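Local coordinates for [Ribosomal protein bS18]-alanine N-acetyltransferase (Escherichia coli O157:H7, PDB 5ISV), which transfers the acetyl group of acetyl-CoA to the N-terminal alanine of ribosomal protein bS18, as a member of the GNAT acetyltransferase family, at residues A[80-85]-A[115-120]. Residues are numbered along the deposited sequence; the frame is centred on the assembly and turned at random.
Sequences LGRALL and YESLGF
In this GNAT fold the first turns of helix 80-94 meet the C-terminal end of helix 109-117, R82 reaching S117 and L85 touching both Y115 and L118. L85 CD1 lies a close 3.4 Å from CE1 of Y115, near the ring plane, so the methyl meets the edge. The same CD1 is 4.0 Å from L118 CD1, and L85 crosses both side chains at about a right angle. In Y115, the predicted proton donor, CB points away from helix 80-94, but CG sits anti to the carbonyl carbon (chi1 -69°) and the ring edge comes up to L85; the ring also packs on L102 and M142. G119, at positive phi, ends the helix in a Schellman motif, evidenced by the hydrogen bonds F120 N to Y115 O and G119 N to E116 O, both 3.0 Å. On the more exposed side, R82 runs extended from CG to NE and donates an N-H of NH2 to S117 OG at 2.9 Å, a bent bond (137°) with the oxygen 29° out of the guanidinium plane. S117 OG is also hydrogen-bonded to L114 O. A water in that plane adds a second link, accepting from R82 NH1 at 3.0 Å and donating to S117 O at 2.9 Å.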
loop_
_atom_site.group_PDB
_atom_site.type_symbol
_atom_site.label_atom_id
_atom_site.label_comp_id
_atom_site.label_asym_id
_atom_site.label_seq_id
_atom_site.Cartn_x
_atom_site.Cartn_y
_atom_site.Cartn_z
ATOM N N LEU A 80 10.296 -0.163 7.884
ATOM C CA LEU A 80 10.373 -0.338 6.429
ATOM C C LEU A 80 9.042 -0.095 5.761
ATOM O O LEU A 80 8.996 0.514 4.704
ATOM C CB LEU A 80 10.943 -1.704 6.052
ATOM C CG LEU A 80 12.295 -2.076 6.679
ATOM C CD1 LEU A 80 12.656 -3.413 6.079
ATOM C CD2 LEU A 80 13.299 -0.985 6.393
ATOM N N GLY A 81 7.981 -0.489 6.434
ATOM C CA GLY A 81 6.647 -0.194 5.920
ATOM C C GLY A 81 6.386 1.308 5.810
ATOM O O GLY A 81 5.949 1.784 4.771
ATOM N N ARG A 82 6.663 2.066 6.883
ATOM C CA ARG A 82 6.619 3.558 6.829
ATOM C C ARG A 82 7.470 4.122 5.749
ATOM O O ARG A 82 7.064 5.070 5.096
ATOM C CB ARG A 82 7.116 4.253 8.104
ATOM C CG ARG A 82 6.132 4.376 9.176
ATOM C CD ARG A 82 6.763 4.938 10.435
ATOM N NE ARG A 82 5.802 4.984 11.503
ATOM C CZ ARG A 82 4.949 5.995 11.729
ATOM N NH1 ARG A 82 4.947 7.083 10.962
ATOM N NH2 ARG A 82 4.105 5.905 12.735
ATOM N N ALA A 83 8.714 3.625 5.646
ATOM C CA ALA A 83 9.616 4.209 4.659
ATOM C C ALA A 83 9.001 4.063 3.268
ATOM O O ALA A 83 9.059 4.988 2.474
ATOM C CB ALA A 83 11.018 3.583 4.736
ATOM N N LEU A 84 8.466 2.880 3.003
ATOM C CA LEU A 84 7.937 2.573 1.706
ATOM C C LEU A 84 6.633 3.402 1.433
ATOM O O LEU A 84 6.483 4.003 0.362
ATOM C CB LEU A 84 7.702 1.081 1.655
ATOM C CG LEU A 84 7.354 0.497 0.309
ATOM C CD1 LEU A 84 8.340 0.850 -0.785
ATOM C CD2 LEU A 84 7.226 -1.028 0.421
ATOM N N LEU A 85 5.785 3.536 2.443
ATOM C CA LEU A 85 4.582 4.352 2.331
ATOM C C LEU A 85 4.903 5.815 2.140
ATOM O O LEU A 85 4.326 6.471 1.312
ATOM C CB LEU A 85 3.743 4.167 3.559
ATOM C CG LEU A 85 3.017 2.837 3.569
ATOM C CD1 LEU A 85 2.627 2.536 5.009
ATOM C CD2 LEU A 85 1.788 2.788 2.624
ATOM N N TYR A 115 -1.286 4.121 10.097
ATOM C CA TYR A 115 -1.900 4.856 8.999
ATOM C C TYR A 115 -2.470 6.179 9.500
ATOM O O TYR A 115 -2.323 7.212 8.825
ATOM C CB TYR A 115 -2.941 3.986 8.248
ATOM C CG TYR A 115 -2.301 2.831 7.447
ATOM C CD1 TYR A 115 -1.155 2.997 6.722
ATOM C CD2 TYR A 115 -2.892 1.554 7.417
ATOM C CE1 TYR A 115 -0.623 1.955 6.005
ATOM C CE2 TYR A 115 -2.362 0.507 6.694
ATOM C CZ TYR A 115 -1.199 0.709 5.995
ATOM O OH TYR A 115 -0.534 -0.268 5.273
ATOM N N GLU A 116 -3.079 6.172 10.685
ATOM C CA GLU A 116 -3.636 7.423 11.210
ATOM C C GLU A 116 -2.508 8.429 11.401
ATOM O O GLU A 116 -2.666 9.616 11.120
ATOM C CB GLU A 116 -4.297 7.224 12.530
ATOM C CG GLU A 116 -5.503 6.347 12.606
ATOM C CD GLU A 116 -5.872 6.060 14.066
ATOM O OE1 GLU A 116 -5.017 6.222 15.033
ATOM O OE2 GLU A 116 -7.031 5.681 14.247
ATOM N N SER A 117 -1.359 7.966 11.893
ATOM C CA SER A 117 -0.214 8.877 12.132
ATOM C C SER A 117 0.349 9.469 10.831
ATOM O O SER A 117 1.008 10.524 10.849
ATOM C CB SER A 117 0.872 8.167 12.938
ATOM O OG SER A 117 1.681 7.356 12.106
ATOM N N LEU A 118 0.115 8.789 9.697
ATOM C CA LEU A 118 0.475 9.314 8.396
ATOM C C LEU A 118 -0.552 10.244 7.762
ATOM O O LEU A 118 -0.309 10.764 6.676
ATOM C CB LEU A 118 0.793 8.173 7.425
ATOM C CG LEU A 118 1.982 7.285 7.761
ATOM C CD1 LEU A 118 2.065 6.091 6.832
ATOM C CD2 LEU A 118 3.277 8.080 7.701
ATOM N N GLY A 119 -1.686 10.415 8.421
ATOM C CA GLY A 119 -2.744 11.331 7.961
ATOM C C GLY A 119 -3.969 10.646 7.424
ATOM O O GLY A 119 -4.912 11.345 6.986
ATOM N N PHE A 120 -4.010 9.310 7.412
ATOM C CA PHE A 120 -5.219 8.606 6.886
ATOM C C PHE A 120 -6.419 8.784 7.838
ATOM O O PHE A 120 -6.242 8.775 9.046
ATOM C CB PHE A 120 -4.962 7.110 6.706
ATOM C CG PHE A 120 -4.134 6.743 5.491
ATOM C CD1 PHE A 120 -2.731 6.776 5.525
ATOM C CD2 PHE A 120 -4.750 6.287 4.317
ATOM C CE1 PHE A 120 -2.014 6.406 4.412
ATOM C CE2 PHE A 120 -4.009 5.924 3.222
ATOM C CZ PHE A 120 -2.643 5.961 3.262
HETATM O O HOH W 1 3.863 9.868 11.129
#